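Local coordinates for protein phycocyanobilin lyase subunit beta (Nostoc sp. PCC 7120, PDB 5N3U) that associates with the alpha subunit, CpcE, to form a phycocyanobilin lyase that is probably required for attaching the bilin chromophore to the phycocyanin subunit CpcA, at residues E61-V64 with P65-T69; K188-R191 with A192-L196. All coordinates share one frame; numbering follows the deposited sequence.

Interaction 1. Residues E61-V64 with P65-T69; sequences EVAV and PQLLT
Val64, the first residue of the short helix 64-69, and Leu68, one turn on, meet in this HEAT-repeat protein where a 3-10 turn at Glu61 and Val62 leads into the helix. Two backbone bonds set the spacing. Leu67 N donates to Ala63 O at 2.9 Å in a bond that is almost straight (174°), tying the residue before the helix to it; Leu68 N to Val64 O is an i to i+4 bond within the helix. Pro65 has no N-H to give, which suits this first turn, and its CD lies 3.6 Å from Glu61 O.

Apolar contacts follow the same spacing. The side chains of Val64 and Leu68 lie alongside each other, pointing the same way, with CG1 of Val64 3.7 Å from CD1 of Leu68. Val64 places CG1 opposite its own N (chi1 169°), which sends that methyl toward Leu68. A serine in place of Leu68 would probably leave Val64 CG1 without its neighbour and remove packing against Pro142 of the alpha subunit, which Pro65 also touches. On the inner side, Ala63 CB is 4.3 Å from Leu67 CD1, and Leu67 goes on to pack against Ile38 of helix 34-40 and Leu86 and Ile89 of helix 76-89.

Among the polar groups, Thr69 OG1 turns back onto its own helix and donates to Pro65 O, a bond inside 65-69. One water ties the turn to Gln66. It donates to Val62 O at 2.6 Å. It also donates to Gln66 OE1 and accepts from Gln66 N at 3.0 Å.

Interaction 2. Residues K188-R191 with A192-L196; sequences KAVR and ARILL
Val190 and Ile194 make an intrahelical i to i+4 contact within helix 188-198, the last helix of the modelled chain, in a largely buried place between helices 151-163 and 171-184 and the alpha subunit. Their side chains cross at a slant, with CG1 of Val190 4.2 Å from CD1 of Ile194, a loose approach. Ile194 lies closer to the backbone: its CG1 is 3.2 Å from Val190 O, because chi1 of -72° sets that branch beside the backbone N and opposite the carbonyl carbon. Beyond Val190, Ile194 packs on Ile158, Met181 and Leu182, so it fills the space between this helix and both neighbouring ones.

Four consecutive i to i+4 bonds mark the alpha-helix: the N-H groups of Ala192, Arg193, Ile194 and Leu195 donate to the O atoms of Lys188, Ala189, Val190 and Arg191 in turn. They differ in straightness: the bond from Arg193 N to Ala189 O is 3.1 Å long and bends to 139°, whereas Leu195 N meets Arg191 O at 3.0 Å and 176°. The helix belongs to an all-helical chain whose sequence carries HEAT repeats, a family whose helices stack into a solenoid.

Other residues of the helix face the alpha subunit. Ala192 CB lies 3.4 Å from Lys188 O, and Ala192 and Lys188 both touch Met252 of the alpha subunit. Arg193 starts with CB 3.6 Å from Ala189 O, then bends at its second torsion and carries its guanidinium away from the preceding turn. There NH2 forms a salt bridge with Asp273 of the alpha subunit and a hydrogen bond with Gln162 OE1 of helix 151-163.

Overall arrangement
Interaction 1 precedes interaction 2 by more than a hundred residues, and the centre of the chain lies between them. Their centres are 34 Å apart and their nearest atoms about 23 Å apart, so they do not touch. They share no helix: residues 61-69 span a turn and helix 64-69, whereas residues 188-196 lie wholly on helix 188-198, with helices 76-89 to 171-184 between them in sequence. Both reach the alpha subunit, interaction 1 through packing and interaction 2 through packing and the bond from Arg193 to Asp273 of that subunit, which is consistent with the partner being engaged at widely separated places along the helical stack.

Interaction 1. Residues E61-V64 with P65-T69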
ATOM      1  N   GLU B  61       8.208  18.453 -22.678  1.00 35.09           N
ATOM      2  CA  GLU B  61       7.132  19.387 -22.211  1.00 39.84           C
ATOM      3  C   GLU B  61       5.742  19.097 -22.671  1.00 36.23           C
ATOM      4  O   GLU B  61       4.773  19.253 -21.920  1.00 32.98           O
ATOM      5  CB  GLU B  61       7.407  20.834 -22.661  1.00 46.65           C
ATOM      6  CG  GLU B  61       7.890  21.710 -21.555  1.00 56.24           C
ATOM      7  CD  GLU B  61       9.341  21.465 -21.189  1.00 64.20           C
ATOM      8  OE1 GLU B  61      10.160  21.282 -22.108  1.00 82.98           O
ATOM      9  OE2 GLU B  61       9.677  21.525 -19.990  1.00 73.28           O
ATOM     10  N   VAL B  62       5.602  18.729 -23.938  1.00 30.79           N
ATOM     11  CA  VAL B  62       4.275  18.542 -24.468  1.00 32.20           C
ATOM     12  C   VAL B  62       3.441  17.428 -23.703  1.00 28.03           C
ATOM     13  O   VAL B  62       2.201  17.450 -23.694  1.00 29.39           O
ATOM     14  CB  VAL B  62       4.325  18.210 -26.000  1.00 36.79           C
ATOM     15  CG1 VAL B  62       5.007  16.863 -26.272  1.00 39.67           C
ATOM     16  CG2 VAL B  62       2.931  18.241 -26.602  1.00 38.78           C
ATOM     17  N   ALA B  63       4.140  16.423 -23.204  1.00 27.70           N
ATOM     18  CA  ALA B  63       3.479  15.349 -22.413  1.00 26.49           C
ATOM     19  C   ALA B  63       3.155  15.747 -20.966  1.00 29.10           C
ATOM     20  O   ALA B  63       2.399  15.025 -20.314  1.00 24.45           O
ATOM     21  CB  ALA B  63       4.320  14.147 -22.420  1.00 27.34           C
ATOM     22  N   VAL B  64       3.745  16.831 -20.448  1.00 28.60           N
ATOM     23  CA  VAL B  64       3.589  17.161 -19.037  1.00 28.17           C
ATOM     24  C   VAL B  64       2.119  17.314 -18.593  1.00 25.40           C
ATOM     25  O   VAL B  64       1.783  16.723 -17.612  1.00 26.54           O
ATOM     26  CB  VAL B  64       4.463  18.370 -18.641  1.00 25.42           C
ATOM     27  CG1 VAL B  64       4.088  18.867 -17.258  1.00 26.01           C
ATOM     28  CG2 VAL B  64       5.858  17.946 -18.698  1.00 26.45           C
ATOM     29  N   PRO B  65       1.233  18.024 -19.330  1.00 25.57           N
ATOM     30  CA  PRO B  65      -0.135  18.151 -18.897  1.00 27.97           C
ATOM     31  C   PRO B  65      -0.873  16.827 -18.689  1.00 30.46           C
ATOM     32  O   PRO B  65      -1.633  16.656 -17.704  1.00 24.79           O
ATOM     33  CB  PRO B  65      -0.800  18.931 -20.067  1.00 31.84           C
ATOM     34  CG  PRO B  65       0.271  19.840 -20.483  1.00 29.12           C
ATOM     35  CD  PRO B  65       1.513  18.954 -20.446  1.00 31.29           C
ATOM     36  N   GLN B  66      -0.715  15.909 -19.627  1.00 28.38           N
ATOM     37  CA  GLN B  66      -1.338  14.591 -19.463  1.00 27.16           C
ATOM     38  C   GLN B  66      -0.668  13.762 -18.387  1.00 25.17           C
ATOM     39  O   GLN B  66      -1.359  13.073 -17.599  1.00 24.74           O
ATOM     40  CB  GLN B  66      -1.356  13.858 -20.803  1.00 29.79           C
ATOM     41  CG  GLN B  66      -2.531  14.358 -21.690  1.00 33.24           C
ATOM     42  CD  GLN B  66      -2.326  13.946 -23.108  1.00 43.84           C
ATOM     43  OE1 GLN B  66      -1.337  14.339 -23.713  1.00 51.63           O
ATOM     44  NE2 GLN B  66      -3.200  13.124 -23.633  1.00 46.89           N
ATOM     45  N   LEU B  67       0.645  13.794 -18.319  1.00 23.05           N
ATOM     46  CA  LEU B  67       1.279  13.149 -17.147  1.00 23.70           C
ATOM     47  C   LEU B  67       0.720  13.684 -15.827  1.00 23.33           C
ATOM     48  O   LEU B  67       0.435  12.914 -14.946  1.00 26.44           O
ATOM     49  CB  LEU B  67       2.719  13.329 -17.143  1.00 23.36           C
ATOM     50  CG  LEU B  67       3.518  12.434 -18.102  1.00 23.53           C
ATOM     51  CD1 LEU B  67       4.870  13.054 -18.316  1.00 25.13           C
ATOM     52  CD2 LEU B  67       3.699  11.028 -17.546  1.00 24.20           C
ATOM     53  N   LEU B  68       0.533  14.997 -15.678  1.00 24.04           N
ATOM     54  CA  LEU B  68       0.000  15.547 -14.420  1.00 25.52           C
ATOM     55  C   LEU B  68      -1.432  15.167 -14.089  1.00 26.40           C
ATOM     56  O   LEU B  68      -1.756  15.177 -12.909  1.00 26.42           O
ATOM     57  CB  LEU B  68       0.039  17.067 -14.341  1.00 28.14           C
ATOM     58  CG  LEU B  68       1.395  17.672 -14.409  1.00 26.65           C
ATOM     59  CD1 LEU B  68       1.396  19.190 -14.679  1.00 29.35           C
ATOM     60  CD2 LEU B  68       2.192  17.365 -13.221  1.00 27.05           C
ATOM     61  N   THR B  69      -2.277  14.911 -15.069  1.00 22.52           N
ATOM     62  CA  THR B  69      -3.670  14.673 -14.855  1.00 25.03           C
ATOM     63  C   THR B  69      -4.068  13.222 -15.102  1.00 25.77           C
ATOM     64  O   THR B  69      -5.229  12.901 -14.984  1.00 27.79           O
ATOM     65  CB  THR B  69      -4.539  15.541 -15.787  1.00 31.78           C
ATOM     66  OG1 THR B  69      -4.175  15.312 -17.139  1.00 28.71           O
ATOM     67  CG2 THR B  69      -4.311  17.033 -15.499  1.00 33.08           C
TER
HETATM   68  O   HOH W   1       0.190  16.356 -22.401  1.00 31.19           O

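Interaction 2. Residues K188-R191 with A192-L196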
ATOM      1  N   LYS B 188      24.632   5.178   8.730  1.00 46.17           N
ATOM      2  CA  LYS B 188      25.916   5.458   8.131  1.00 44.20           C
ATOM      3  C   LYS B 188      25.744   5.799   6.665  1.00 37.64           C
ATOM      4  O   LYS B 188      26.446   6.629   6.125  1.00 40.94           O
ATOM      5  CB  LYS B 188      26.794   4.221   8.236  1.00 47.00           C
ATOM      6  CG  LYS B 188      27.993   4.363   9.117  1.00 55.93           C
ATOM      7  CD  LYS B 188      29.034   3.273   8.811  1.00 60.07           C
ATOM      8  CE  LYS B 188      28.596   1.926   9.360  1.00 57.68           C
ATOM      9  NZ  LYS B 188      29.666   0.929   9.117  1.00 66.06           N
ATOM     10  N   ALA B 189      24.798   5.136   6.012  1.00 36.89           N
ATOM     11  CA  ALA B 189      24.512   5.443   4.617  1.00 39.20           C
ATOM     12  C   ALA B 189      24.098   6.879   4.356  1.00 34.40           C
ATOM     13  O   ALA B 189      24.469   7.483   3.348  1.00 36.76           O
ATOM     14  CB  ALA B 189      23.439   4.512   4.104  1.00 40.83           C
ATOM     15  N   VAL B 190      23.311   7.407   5.250  1.00 36.29           N
ATOM     16  CA  VAL B 190      22.772   8.735   5.096  1.00 36.45           C
ATOM     17  C   VAL B 190      23.871   9.783   5.400  1.00 41.43           C
ATOM     18  O   VAL B 190      24.036  10.789   4.686  1.00 35.61           O
ATOM     19  CB  VAL B 190      21.548   8.866   6.051  1.00 36.96           C
ATOM     20  CG1 VAL B 190      21.057  10.273   6.133  1.00 36.62           C
ATOM     21  CG2 VAL B 190      20.411   7.919   5.624  1.00 42.10           C
ATOM     22  N   ARG B 191      24.619   9.538   6.473  1.00 39.70           N
ATOM     23  CA  ARG B 191      25.789  10.363   6.807  1.00 40.70           C
ATOM     24  C   ARG B 191      26.731  10.413   5.640  1.00 32.31           C
ATOM     25  O   ARG B 191      27.237  11.471   5.258  1.00 35.95           O
ATOM     26  CB  ARG B 191      26.529   9.776   8.003  1.00 43.36           C
ATOM     27  CG  ARG B 191      25.847   9.960   9.323  1.00 47.36           C
ATOM     28  CD  ARG B 191      26.880   9.853  10.442  1.00 53.18           C
ATOM     29  NE  ARG B 191      26.417   8.884  11.410  1.00 59.65           N
ATOM     30  CZ  ARG B 191      26.803   7.606  11.514  1.00 66.36           C
ATOM     31  NH1 ARG B 191      27.748   7.066  10.754  1.00 69.77           N
ATOM     32  NH2 ARG B 191      26.238   6.842  12.434  1.00 71.60           N
ATOM     33  N   ALA B 192      26.969   9.275   5.032  1.00 37.42           N
ATOM     34  CA  ALA B 192      27.858   9.272   3.863  1.00 35.17           C
ATOM     35  C   ALA B 192      27.350  10.081   2.722  1.00 35.74           C
ATOM     36  O   ALA B 192      28.113  10.667   1.919  1.00 34.08           O
ATOM     37  CB  ALA B 192      28.100   7.853   3.396  1.00 39.04           C
ATOM     38  N   ARG B 193      26.045  10.053   2.536  1.00 34.19           N
ATOM     39  CA  ARG B 193      25.503  10.753   1.407  1.00 32.07           C
ATOM     40  C   ARG B 193      25.530  12.230   1.726  1.00 30.95           C
ATOM     41  O   ARG B 193      25.669  13.030   0.841  1.00 35.45           O
ATOM     42  CB  ARG B 193      24.084  10.272   1.067  1.00 31.88           C
ATOM     43  CG  ARG B 193      23.544  10.892  -0.208  1.00 29.58           C
ATOM     44  CD  ARG B 193      24.378  10.455  -1.390  1.00 33.58           C
ATOM     45  NE  ARG B 193      23.983  11.077  -2.598  1.00 33.25           N
ATOM     46  CZ  ARG B 193      24.228  12.358  -2.862  1.00 32.37           C
ATOM     47  NH1 ARG B 193      24.794  13.157  -1.970  1.00 38.85           N
ATOM     48  NH2 ARG B 193      23.819  12.871  -4.006  1.00 30.73           N
ATOM     49  N   ILE B 194      25.363  12.575   2.992  1.00 34.75           N
ATOM     50  CA  ILE B 194      25.510  13.981   3.385  1.00 38.61           C
ATOM     51  C   ILE B 194      26.928  14.490   3.031  1.00 45.22           C
ATOM     52  O   ILE B 194      27.083  15.478   2.292  1.00 41.69           O
ATOM     53  CB  ILE B 194      25.226  14.153   4.873  1.00 39.84           C
ATOM     54  CG1 ILE B 194      23.712  13.989   5.150  1.00 41.40           C
ATOM     55  CG2 ILE B 194      25.699  15.526   5.395  1.00 43.26           C
ATOM     56  CD1 ILE B 194      23.355  13.713   6.580  1.00 42.36           C
ATOM     57  N   LEU B 195      27.946  13.751   3.492  1.00 45.16           N
ATOM     58  CA  LEU B 195      29.351  14.020   3.115  1.00 43.75           C
ATOM     59  C   LEU B 195      29.573  14.189   1.659  1.00 40.48           C
ATOM     60  O   LEU B 195      30.229  15.109   1.278  1.00 45.18           O
ATOM     61  CB  LEU B 195      30.284  12.914   3.588  1.00 46.02           C
ATOM     62  CG  LEU B 195      30.365  12.849   5.119  1.00 48.56           C
ATOM     63  CD1 LEU B 195      31.033  11.534   5.525  1.00 49.82           C
ATOM     64  CD2 LEU B 195      31.059  14.082   5.713  1.00 45.72           C
ATOM     65  N   LEU B 196      29.021  13.315   0.819  1.00 35.05           N
ATOM     66  CA  LEU B 196      29.142  13.496  -0.590  1.00 37.57           C
ATOM     67  C   LEU B 196      28.468  14.795  -1.027  1.00 44.68           C
ATOM     68  O   LEU B 196      28.969  15.457  -1.934  1.00 41.62           O
ATOM     69  CB  LEU B 196      28.505  12.359  -1.390  1.00 39.61           C
ATOM     70  CG  LEU B 196      28.580  12.428  -2.905  1.00 39.67           C
ATOM     71  CD1 LEU B 196      30.037  12.521  -3.361  1.00 41.65           C
ATOM     72  CD2 LEU B 196      27.962  11.194  -3.522  1.00 40.89           C
TER